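Glutathione s-transferase (Agrobacterium tumefaciens, PDB 2YCD) probably catalyses the conjugation of glutathione to electrophilic compounds, as in other members of the glutathione transferase superfamily, and may contribute to herbicide detoxification. Local coordinates at residues A[90-93]-A[94-98]; A[186-189]-A[190-193]; A[57-61]-A[62-66]; A[215-218]-A[219-222]. All coordinates share one frame; numbering follows the deposited sequence. Where two conformers were deposited one is given.

Contact 1. Residues A[90-93]-A[94-98]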
loop_
_atom_site.group_PDB
_atom_site.type_symbol
_atom_site.label_atom_id
_atom_site.label_comp_id
_atom_site.label_asym_id
_atom_site.label_seq_id
_atom_site.Cartn_x
_atom_site.Cartn_y
_atom_site.Cartn_z
ATOM N N VAL A 90 10.946 1.384 5.181
ATOM C CA VAL A 90 10.623 1.938 6.491
ATOM C C VAL A 90 10.298 0.839 7.498
ATOM O O VAL A 90 10.828 0.861 8.616
ATOM C CB VAL A 90 9.510 2.987 6.386
ATOM C CG1 VAL A 90 9.002 3.392 7.762
ATOM C CG2 VAL A 90 10.019 4.219 5.607
ATOM N N MET A 91 9.527 -0.172 7.091
ATOM C CA MET A 91 9.229 -1.294 7.984
ATOM C C MET A 91 10.501 -1.977 8.480
ATOM O O MET A 91 10.664 -2.236 9.671
ATOM C CB MET A 91 8.333 -2.315 7.276
ATOM C CG MET A 91 7.860 -3.429 8.192
ATOM S SD MET A 91 6.663 -2.854 9.407
ATOM C CE MET A 91 5.161 -2.947 8.445
ATOM N N HIS A 92 11.406 -2.281 7.556
ATOM C CA HIS A 92 12.660 -2.950 7.901
ATOM C C HIS A 92 13.505 -2.151 8.880
ATOM O O HIS A 92 14.029 -2.705 9.864
ATOM C CB HIS A 92 13.459 -3.269 6.629
ATOM C CG HIS A 92 14.793 -3.902 6.888
ATOM N ND1 HIS A 92 14.926 -5.207 7.310
ATOM C CD2 HIS A 92 16.047 -3.403 6.792
ATOM C CE1 HIS A 92 16.210 -5.493 7.441
ATOM N NE2 HIS A 92 16.911 -4.416 7.146
ATOM N N ILE A 93 13.642 -0.860 8.618
ATOM C CA ILE A 93 14.363 0.033 9.522
ATOM C C ILE A 93 13.708 0.012 10.909
ATOM O O ILE A 93 14.401 -0.108 11.933
ATOM C CB ILE A 93 14.394 1.465 8.944
ATOM C CG1 ILE A 93 15.212 1.480 7.646
ATOM C CG2 ILE A 93 15.007 2.465 9.959
ATOM C CD1 ILE A 93 14.978 2.709 6.740
ATOM N N ALA A 94 12.384 0.109 10.939
ATOM C CA ALA A 94 11.633 0.153 12.191
ATOM C C ALA A 94 11.683 -1.163 12.969
ATOM O O ALA A 94 11.521 -1.161 14.194
ATOM C CB ALA A 94 10.183 0.518 11.911
ATOM N N GLN A 95 11.878 -2.283 12.274
ATOM C CA GLN A 95 11.879 -3.595 12.927
ATOM C C GLN A 95 13.221 -3.890 13.599
ATOM O O GLN A 95 13.289 -4.705 14.522
ATOM C CB GLN A 95 11.539 -4.712 11.924
ATOM C CG GLN A 95 10.104 -4.705 11.378
ATOM C CD GLN A 95 9.075 -5.314 12.328
ATOM O OE1 GLN A 95 9.417 -5.814 13.396
ATOM N NE2 GLN A 95 7.803 -5.269 11.933
ATOM N N HIS A 96 14.288 -3.239 13.148
ATOM C CA HIS A 96 15.623 -3.590 13.621
ATOM C C HIS A 96 16.321 -2.491 14.407
ATOM O O HIS A 96 17.482 -2.626 14.794
ATOM C CB HIS A 96 16.479 -4.100 12.467
ATOM C CG HIS A 96 16.001 -5.407 11.921
ATOM N ND1 HIS A 96 15.244 -5.505 10.774
ATOM C CD2 HIS A 96 16.135 -6.667 12.394
ATOM C CE1 HIS A 96 14.950 -6.773 10.553
ATOM N NE2 HIS A 96 15.480 -7.500 11.520
ATOM N N HIS A 97 15.597 -1.407 14.649
ATOM C CA HIS A 97 16.051 -0.346 15.531
ATOM C C HIS A 97 14.943 -0.064 16.536
ATOM O O HIS A 97 13.854 -0.633 16.439
ATOM C CB HIS A 97 16.357 0.925 14.723
ATOM C CG HIS A 97 17.464 0.766 13.729
ATOM N ND1 HIS A 97 18.773 1.098 14.012
ATOM C CD2 HIS A 97 17.459 0.322 12.450
ATOM C CE1 HIS A 97 19.524 0.862 12.952
ATOM N NE2 HIS A 97 18.752 0.390 11.990
ATOM N N SER A 98 15.202 0.801 17.510
ATOM C CA SER A 98 14.160 1.192 18.450
ATOM C C SER A 98 13.671 2.606 18.143
ATOM O O SER A 98 14.419 3.423 17.605
ATOM C CB SER A 98 14.666 1.107 19.892
ATOM O OG SER A 98 15.649 2.094 20.142
#
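Met-91, His-92 and Ile-93 meet Gln-95, His-96 and His-97 along the last turns of helix 86-96, a local intrahelical contact in the thioredoxin-like N-terminal domain. Regular helical bonding is evident at its start, where Ala-94 N donates to Val-90 O at 2.9 Å with an N-H...O angle of 160°. Further on the backbone bonds lengthen: the N atoms of His-96 and His-97 both reach Ile-93 O only weakly.

Side chains take over part of the bonding there. The ring of His-96 turns back so that ND1 donates to His-92 O at 3.2 Å, with the oxygen near the ring plane. This places ND1 3.5 Å from CE1 of His-92, whose CG is anti to its backbone N (chi1 177°) and whose ring is thereby carried alongside the following turn. The two imidazole planes meet obliquely at 55°, with centroids 4.7 Å apart. Ile-93 O lies in the plane of the His-97 ring, at its edge, 3.1 Å from CD2. On another flank Met-91 and Gln-95 run side by side in one direction; in the Met-91 conformer described, NE2 of Gln-95 lies 3.7 Å from SD of Met-91, a weak and doubtful hydrogen bond. The other amide atom, Gln-95 OE1, is bonded to Arg-108.

Ile-93 packs on Leu-42 and Val-45 of helix 35-45, while Met-91 packs on Phe-116 and His-92 on Ala-109 of the second subunit. A turn near the C-terminal part of helix 86-96, with the His-96 imidazole bonded to His-92 O, thus lies at the dimer interface of the GST fold.

Contact 2. Residues A[186-189]-A[190-193]; sequences RRLE and SSGI. With GTB (S-(p-nitrobenzyl)glutathione), chain B.
Across the junction of 186-189 and 190-193 the backbone turns tightly after helix 176-185: Ser-191 N donates to Leu-188 O at 3.1 Å, and Gly-192 N to Glu-189 O at 3.2 Å. Gly-192 then takes a positive phi of 78° and redirects the chain.

The hydroxyl of Ser-191 ties the turn together. Its OG, set between backbone N and carbonyl carbon (chi1 74°), donates to Leu-188 O at 2.7 Å and accepts from Ile-193 N at 3.2 Å, forming an ST turn; Leu-188 O is consequently gripped by both N and OG of Ser-191. Two waters bridge the segments, one between Arg-186 O and Ser-190 N, the other between Arg-187 O and Ser-190 OG. Arg-186 holds Glu-189 side-on, NE to OE2 at 3.0 Å and NH2 to OE1 at 3.1 Å, and Lys-208 is a second cation for this carboxylate. One guanidinium face of Arg-187 lies against the ring atom C6' of the bound S-(p-nitrobenzyl)glutathione, offset toward the rim, NH2 lying 3.5 Å from C6'.

Leu-188 and Ile-193 enter the packing against helix 142-164, Ile-193 and both serines also meet helix 105-135, and Arg-186 lies against helix 198-208.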
loop_
_atom_site.group_PDB
_atom_site.type_symbol
_atom_site.label_atom_id
_atom_site.label_comp_id
_atom_site.label_asym_id
_atom_site.label_seq_id
_atom_site.Cartn_x
_atom_site.Cartn_y
_atom_site.Cartn_z
ATOM N N ARG A 186 1.822 15.487 2.860
ATOM C CA ARG A 186 2.572 16.621 2.328
ATOM C C ARG A 186 2.396 16.826 0.831
ATOM O O ARG A 186 2.643 17.928 0.347
ATOM C CB ARG A 186 4.057 16.538 2.699
ATOM C CG ARG A 186 4.336 16.839 4.173
ATOM C CD ARG A 186 5.854 17.128 4.420
ATOM N NE ARG A 186 6.274 18.309 3.652
ATOM C CZ ARG A 186 7.273 18.367 2.771
ATOM N NH1 ARG A 186 8.040 17.321 2.544
ATOM N NH2 ARG A 186 7.519 19.507 2.118
ATOM N N ARG A 187 1.958 15.788 0.103
ATOM C CA ARG A 187 1.652 15.973 -1.319
ATOM C C ARG A 187 0.499 16.940 -1.551
ATOM O O ARG A 187 0.300 17.411 -2.669
ATOM C CB ARG A 187 1.390 14.628 -1.991
ATOM C CG ARG A 187 2.614 13.740 -1.915
ATOM C CD ARG A 187 2.445 12.453 -2.665
ATOM N NE ARG A 187 2.590 12.655 -4.100
ATOM C CZ ARG A 187 3.095 11.754 -4.932
ATOM N NH1 ARG A 187 3.507 10.574 -4.477
ATOM N NH2 ARG A 187 3.165 12.027 -6.224
ATOM N N LEU A 188 -0.227 17.271 -0.488
ATOM C CA LEU A 188 -1.328 18.238 -0.570
ATOM C C LEU A 188 -0.945 19.658 -0.192
ATOM O O LEU A 188 -1.800 20.554 -0.262
ATOM C CB LEU A 188 -2.490 17.813 0.320
ATOM C CG LEU A 188 -3.197 16.532 -0.100
ATOM C CD1 LEU A 188 -4.236 16.178 0.946
ATOM C CD2 LEU A 188 -3.857 16.711 -1.471
ATOM N N GLU A 189 0.291 19.890 0.237
ATOM C CA GLU A 189 0.674 21.237 0.694
ATOM C C GLU A 189 0.391 22.304 -0.366
ATOM O O GLU A 189 -0.236 23.314 -0.068
ATOM C CB GLU A 189 2.145 21.298 1.128
ATOM C CG GLU A 189 2.441 20.602 2.455
ATOM C CD GLU A 189 3.916 20.673 2.860
ATOM O OE1 GLU A 189 4.767 20.980 1.999
ATOM O OE2 GLU A 189 4.222 20.416 4.046
ATOM N N SER A 190 0.822 22.060 -1.600
ATOM C CA SER A 190 0.705 23.041 -2.679
ATOM C C SER A 190 -0.746 23.388 -3.032
ATOM O O SER A 190 -1.023 24.473 -3.566
ATOM C CB SER A 190 1.440 22.535 -3.926
ATOM O OG SER A 190 0.788 21.401 -4.471
ATOM N N SER A 191 -1.667 22.474 -2.732
ATOM C CA SER A 191 -3.082 22.640 -3.076
ATOM C C SER A 191 -3.815 23.519 -2.065
ATOM O O SER A 191 -4.865 24.079 -2.372
ATOM C CB SER A 191 -3.766 21.278 -3.152
ATOM O OG SER A 191 -3.980 20.737 -1.851
ATOM N N GLY A 192 -3.278 23.619 -0.854
ATOM C CA GLY A 192 -3.920 24.374 0.212
ATOM C C GLY A 192 -5.083 23.652 0.879
ATOM O O GLY A 192 -5.674 24.157 1.839
ATOM N N ILE A 193 -5.401 22.453 0.395
ATOM C CA ILE A 193 -6.541 21.701 0.920
ATOM C C ILE A 193 -6.477 21.443 2.432
ATOM O O ILE A 193 -7.505 21.440 3.118
ATOM C CB ILE A 193 -6.733 20.372 0.141
ATOM C CG1 ILE A 193 -7.263 20.677 -1.263
ATOM C CG2 ILE A 193 -7.684 19.440 0.881
ATOM C CD1 ILE A 193 -7.220 19.500 -2.217
HETATM N N1 GTB B . 5.449 1.818 -4.418
HETATM C CA1 GTB B . 6.756 2.446 -4.659
HETATM C C1 GTB B . 7.364 2.897 -3.356
HETATM O O11 GTB B . 6.590 3.367 -2.496
HETATM O O12 GTB B . 8.604 2.802 -3.190
HETATM C CB1 GTB B . 6.562 3.609 -5.646
HETATM C CG1 GTB B . 7.903 4.216 -6.051
HETATM C CD1 GTB B . 7.727 5.437 -6.933
HETATM O OE1 GTB B . 6.596 5.799 -7.258
HETATM N N2 GTB B . 8.844 6.067 -7.294
HETATM C CA2 GTB B . 8.830 7.268 -8.129
HETATM C C2 GTB B . 9.738 7.134 -9.313
HETATM O O2 GTB B . 10.810 6.537 -9.242
HETATM C CB2 GTB B . 9.412 8.442 -7.317
HETATM S SG2 GTB B . 8.432 8.946 -5.943
HETATM N N3 GTB B . 9.318 7.720 -10.436
HETATM C CA3 GTB B . 10.077 7.765 -11.675
HETATM C C3 GTB B . 9.508 6.913 -12.772
HETATM O O31 GTB B . 8.420 6.331 -12.596
HETATM O O32 GTB B . 10.185 6.837 -13.823
HETATM C "C'" GTB B . 6.951 9.632 -6.623
HETATM C "C1'" GTB B . 7.017 11.131 -6.757
HETATM C "C2'" GTB B . 7.415 11.705 -7.954
HETATM C "C3'" GTB B . 7.465 13.093 -8.074
HETATM C "C4'" GTB B . 7.111 13.898 -6.993
HETATM N N41 GTB B . 7.152 15.299 -7.117
HETATM O O41 GTB B . 6.743 16.028 -6.216
HETATM O O42 GTB B . 7.587 15.782 -8.145
HETATM C "C5'" GTB B . 6.705 13.315 -5.801
HETATM C "C6'" GTB B . 6.651 11.930 -5.680
HETATM O O HOH W 1 2.743 19.728 -1.956
HETATM O O HOH W 2 -0.805 19.727 -3.404
#

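Contact 3. Residues A[57-61]-A[62-66]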
loop_
_atom_site.group_PDB
_atom_site.type_symbol
_atom_site.label_atom_id
_atom_site.label_comp_id
_atom_site.label_asym_id
_atom_site.label_seq_id
_atom_site.Cartn_x
_atom_site.Cartn_y
_atom_site.Cartn_z
ATOM N N GLU A 57 17.692 8.609 -17.168
ATOM C CA GLU A 57 18.151 7.592 -18.107
ATOM C C GLU A 57 18.705 6.363 -17.384
ATOM O O GLU A 57 18.448 5.236 -17.779
ATOM C CB GLU A 57 19.217 8.175 -19.038
ATOM C CG GLU A 57 18.707 9.252 -19.987
ATOM C CD GLU A 57 18.384 10.576 -19.298
ATOM O OE1 GLU A 57 19.009 10.908 -18.261
ATOM O OE2 GLU A 57 17.497 11.293 -19.809
ATOM N N ALA A 58 19.474 6.591 -16.323
ATOM C CA ALA A 58 20.034 5.491 -15.542
ATOM C C ALA A 58 18.953 4.628 -14.891
ATOM O O ALA A 58 19.103 3.420 -14.768
ATOM C CB ALA A 58 20.986 6.025 -14.480
ATOM N N MET A 59 17.852 5.254 -14.482
ATOM C CA MET A 59 16.777 4.535 -13.808
ATOM C C MET A 59 16.078 3.543 -14.722
ATOM O O MET A 59 15.438 2.597 -14.252
ATOM C CB MET A 59 15.759 5.525 -13.245
ATOM C CG MET A 59 16.310 6.351 -12.119
ATOM S SD MET A 59 15.115 7.544 -11.519
ATOM C CE MET A 59 13.726 6.496 -11.254
ATOM N N LYS A 60 16.214 3.763 -16.028
ATOM C CA LYS A 60 15.562 2.921 -17.024
ATOM C C LYS A 60 16.478 1.812 -17.548
ATOM O O LYS A 60 16.029 0.932 -18.282
ATOM C CB LYS A 60 15.073 3.775 -18.191
ATOM C CG LYS A 60 13.988 4.774 -17.833
ATOM C CD LYS A 60 13.792 5.786 -18.950
ATOM C CE LYS A 60 14.145 5.187 -20.301
ATOM N NZ LYS A 60 14.120 6.217 -21.372
ATOM N N GLU A 61 17.758 1.861 -17.179
ATOM C CA GLU A 61 18.720 0.849 -17.625
ATOM C C GLU A 61 18.460 -0.493 -16.947
ATOM O O GLU A 61 17.968 -0.556 -15.813
ATOM C CB GLU A 61 20.164 1.284 -17.334
ATOM C CG GLU A 61 20.558 2.655 -17.847
ATOM C CD GLU A 61 20.841 2.685 -19.337
ATOM O OE1 GLU A 61 20.466 1.724 -20.046
ATOM O OE2 GLU A 61 21.448 3.675 -19.797
ATOM N N ALA A 62 18.823 -1.571 -17.632
ATOM C CA ALA A 62 18.610 -2.910 -17.106
ATOM C C ALA A 62 19.347 -3.166 -15.786
ATOM O O ALA A 62 18.939 -3.999 -14.983
ATOM C CB ALA A 62 18.995 -3.956 -18.164
ATOM N N SER A 63 20.433 -2.437 -15.561
ATOM C CA SER A 63 21.197 -2.578 -14.328
ATOM C C SER A 63 20.403 -2.124 -13.100
ATOM O O SER A 63 20.552 -2.686 -12.020
ATOM C CB SER A 63 22.495 -1.783 -14.430
ATOM O OG SER A 63 22.236 -0.512 -15.004
ATOM N N HIS A 64 19.566 -1.106 -13.265
ATOM C CA HIS A 64 18.782 -0.634 -12.133
ATOM C C HIS A 64 17.685 -1.625 -11.724
ATOM O O HIS A 64 17.281 -1.670 -10.564
ATOM C CB HIS A 64 18.198 0.743 -12.420
ATOM C CG HIS A 64 17.492 1.334 -11.244
ATOM N ND1 HIS A 64 16.252 1.918 -11.337
ATOM C CD2 HIS A 64 17.861 1.420 -9.942
ATOM C CE1 HIS A 64 15.881 2.341 -10.139
ATOM N NE2 HIS A 64 16.836 2.049 -9.279
ATOM N N LEU A 65 17.219 -2.427 -12.672
ATOM C CA LEU A 65 16.183 -3.421 -12.394
ATOM C C LEU A 65 16.624 -4.471 -11.380
ATOM O O LEU A 65 15.780 -5.097 -10.734
ATOM C CB LEU A 65 15.709 -4.085 -13.693
ATOM C CG LEU A 65 15.089 -3.095 -14.681
ATOM C CD1 LEU A 65 14.772 -3.761 -16.014
ATOM C CD2 LEU A 65 13.830 -2.458 -14.093
ATOM N N ALA A 66 17.931 -4.675 -11.223
ATOM C CA ALA A 66 18.435 -5.586 -10.199
ATOM C C ALA A 66 18.209 -5.048 -8.789
ATOM O O ALA A 66 18.412 -5.761 -7.802
ATOM C CB ALA A 66 19.925 -5.872 -10.412
HETATM O O HOH W 3 21.477 2.024 -13.764
HETATM O O HOH W 4 20.334 -0.916 -20.379
#
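His-64 and Met-59 make the central link of this contact: His-64 ND1 donates to Met-59 O at 3.1 Å, with an N-H...O angle of 153°. The oxygen lies close to the imidazole plane, at the ring edge, whereas the donor is tilted by 19° from the carbonyl plane. The ring reaches this carbonyl because its CG is anti to the backbone N (chi1 -175°), which swings it back across the turn. Alongside the bond, ND1 also lies 4.1 Å from CB of Met-59.

A second bond starts from the same residue. His-64 N donates to Glu-61 O at 3.1 Å, so that His-64 holds two carbonyls of the preceding segment with its backbone and its ring. CB of His-64 sits between two carbonyl oxygens, 3.6 Å from Glu-61 O and 3.7 Å from Ala-58 O.

Water supplies the next shell. One molecule donates to Ala-58 O at 2.9 Å and, in the Ser-63 conformer described, is hydrogen-bonded to Ser-63 OG; another donates to Glu-61 OE1 at 2.7 Å and accepts from Ala-62 N. Farther out, Ser-55 OG accepts from Ala-58 N, and Leu-54 of strand 50-54 packs against both Met-59 and His-64.

The Met-59 side chain touches the bound S-(p-nitrobenzyl)glutathione and belongs to its pocket. The bonding therefore implies that a buried imidazole fixes the turn directly behind a ligand-contacting residue, while waters bond to the carbonyl of Ala-58 and the carboxylate of Glu-61.

Contact 4. Residues A[215-218]-A[219-222]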
loop_
_atom_site.group_PDB
_atom_site.type_symbol
_atom_site.label_atom_id
_atom_site.label_comp_id
_atom_site.label_asym_id
_atom_site.label_seq_id
_atom_site.Cartn_x
_atom_site.Cartn_y
_atom_site.Cartn_z
ATOM N N ARG A 215 16.789 16.963 9.379
ATOM C CA ARG A 215 18.028 16.375 8.857
ATOM C C ARG A 215 17.777 15.672 7.524
ATOM O O ARG A 215 18.560 15.783 6.583
ATOM C CB ARG A 215 18.687 15.426 9.868
ATOM C CG ARG A 215 19.242 16.118 11.128
ATOM C CD ARG A 215 20.058 15.194 12.005
ATOM N NE ARG A 215 19.330 14.026 12.496
ATOM C CZ ARG A 215 18.661 13.971 13.646
ATOM N NH1 ARG A 215 18.606 15.024 14.451
ATOM N NH2 ARG A 215 18.052 12.844 14.012
ATOM N N ALA A 216 16.682 14.932 7.433
ATOM C CA ALA A 216 16.327 14.282 6.169
ATOM C C ALA A 216 16.012 15.294 5.073
ATOM O O ALA A 216 16.457 15.143 3.949
ATOM C CB ALA A 216 15.158 13.325 6.381
ATOM N N PHE A 217 15.247 16.324 5.411
ATOM C CA PHE A 217 14.858 17.334 4.439
ATOM C C PHE A 217 16.081 18.081 3.910
ATOM O O PHE A 217 16.200 18.317 2.705
ATOM C CB PHE A 217 13.861 18.317 5.066
ATOM C CG PHE A 217 13.300 19.307 4.082
ATOM C CD1 PHE A 217 13.974 20.485 3.797
ATOM C CD2 PHE A 217 12.100 19.045 3.442
ATOM C CE1 PHE A 217 13.451 21.391 2.870
ATOM C CE2 PHE A 217 11.583 19.942 2.524
ATOM C CZ PHE A 217 12.257 21.111 2.245
ATOM N N ASP A 218 16.993 18.460 4.801
ATOM C CA ASP A 218 18.192 19.190 4.374
ATOM C C ASP A 218 19.053 18.324 3.459
ATOM O O ASP A 218 19.701 18.824 2.533
ATOM C CB ASP A 218 19.020 19.649 5.577
ATOM C CG ASP A 218 18.355 20.772 6.366
ATOM O OD1 ASP A 218 17.303 21.287 5.934
ATOM O OD2 ASP A 218 18.902 21.114 7.430
ATOM N N ALA A 219 19.067 17.013 3.701
ATOM C CA ALA A 219 19.861 16.134 2.859
ATOM C C ALA A 219 19.298 15.982 1.447
ATOM O O ALA A 219 20.059 16.024 0.471
ATOM C CB ALA A 219 20.088 14.769 3.542
ATOM N N GLN A 220 17.982 15.825 1.299
ATOM C CA GLN A 220 17.427 15.772 -0.050
ATOM C C GLN A 220 17.608 17.128 -0.753
ATOM O O GLN A 220 17.849 17.183 -1.957
ATOM C CB GLN A 220 15.964 15.282 -0.061
ATOM C CG GLN A 220 14.949 16.166 0.680
ATOM C CD GLN A 220 14.455 17.342 -0.155
ATOM O OE1 GLN A 220 14.234 17.214 -1.366
ATOM N NE2 GLN A 220 14.239 18.486 0.499
ATOM N N LEU A 221 17.546 18.209 0.012
ATOM C CA LEU A 221 17.689 19.544 -0.569
ATOM C C LEU A 221 19.118 19.724 -1.088
ATOM O O LEU A 221 19.314 20.320 -2.152
ATOM C CB LEU A 221 17.289 20.618 0.455
ATOM C CG LEU A 221 17.425 22.076 0.004
ATOM C CD1 LEU A 221 16.572 22.364 -1.222
ATOM C CD2 LEU A 221 17.046 23.005 1.155
ATOM N N ALA A 222 20.102 19.164 -0.378
ATOM C CA ALA A 222 21.509 19.253 -0.791
ATOM C C ALA A 222 21.760 18.501 -2.092
ATOM O O ALA A 222 22.588 18.911 -2.899
ATOM C CB ALA A 222 22.427 18.734 0.299
#
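Phe-217 and Gln-220 meet one turn apart on helix 211-225, the last helix of this GST-fold chain, where regular alpha-helical bonding is joined by an amide-over-ring contact.

The backbone bonds come first. Four successive i to i+4 pairs span the segments: Ala-219 N to Arg-215 O, Gln-220 N to Ala-216 O at 3.1 Å, Leu-221 N to Phe-217 O at 3.0 Å, and Ala-222 N to Asp-218 O at 3.0 Å. This unbroken sequence shows that the helix continues evenly through the junction.

Among side-chain polar bonds, NE2 of Gln-220 donates to Phe-217 O at 3.0 Å with an N-H...O angle of 135°. That carbonyl consequently accepts from both Leu-221 N and the amide. Gln-220 reaches it by setting CG between its own backbone N and carbonyl carbon (chi1 63°) and bending again at chi2, which folds the chain back toward the preceding turn. NE2 also bonds to Gly-29 O, so two carbonyls fix the amide. The charged ends have other partners: Arg-215 bridges to Glu-43, and Asp-218 to Lys-214.

Packing contacts complete the account. Ala-216 and Ala-219 lie against Arg-39 of helix 35-45, and Ala-216 also meets Met-36; the apolar pair within the helix is Phe-217 with Leu-221, CE1 of the former approaching CD2 of the latter at 4.3 Å.

The amide-aromatic contact combines both kinds. Ring and amide planes stand 61° apart, and NE2 of Gln-220 sits over the centre of one face of the Phe-217 ring, 3.5 Å above its plane.

How the contacts relate
All four contacts are local and partly buried, but their settings differ. Contact 3 is the most superficial, about 22 Å from the chain centre with four of its eight touching residues exposed; contact 1 has four of eight buried. Contacts 1 and 4 lie within helices that both pack on helix 35-45, contact 1 also meeting the second subunit. Contact 2 is a turn after helix 176-185, and contact 3 runs from helix 56-59 into the loop after it; each includes a ligand-pocket residue and bridging waters. Imidazole-to-carbonyl bonds serve contacts 1 and 3, a serine hydroxyl contact 2, a glutamine amide contact 4. Contacts 2 and 4 touch, Arg-186 NH2 lying 4.1 Å from Phe-217 CE2.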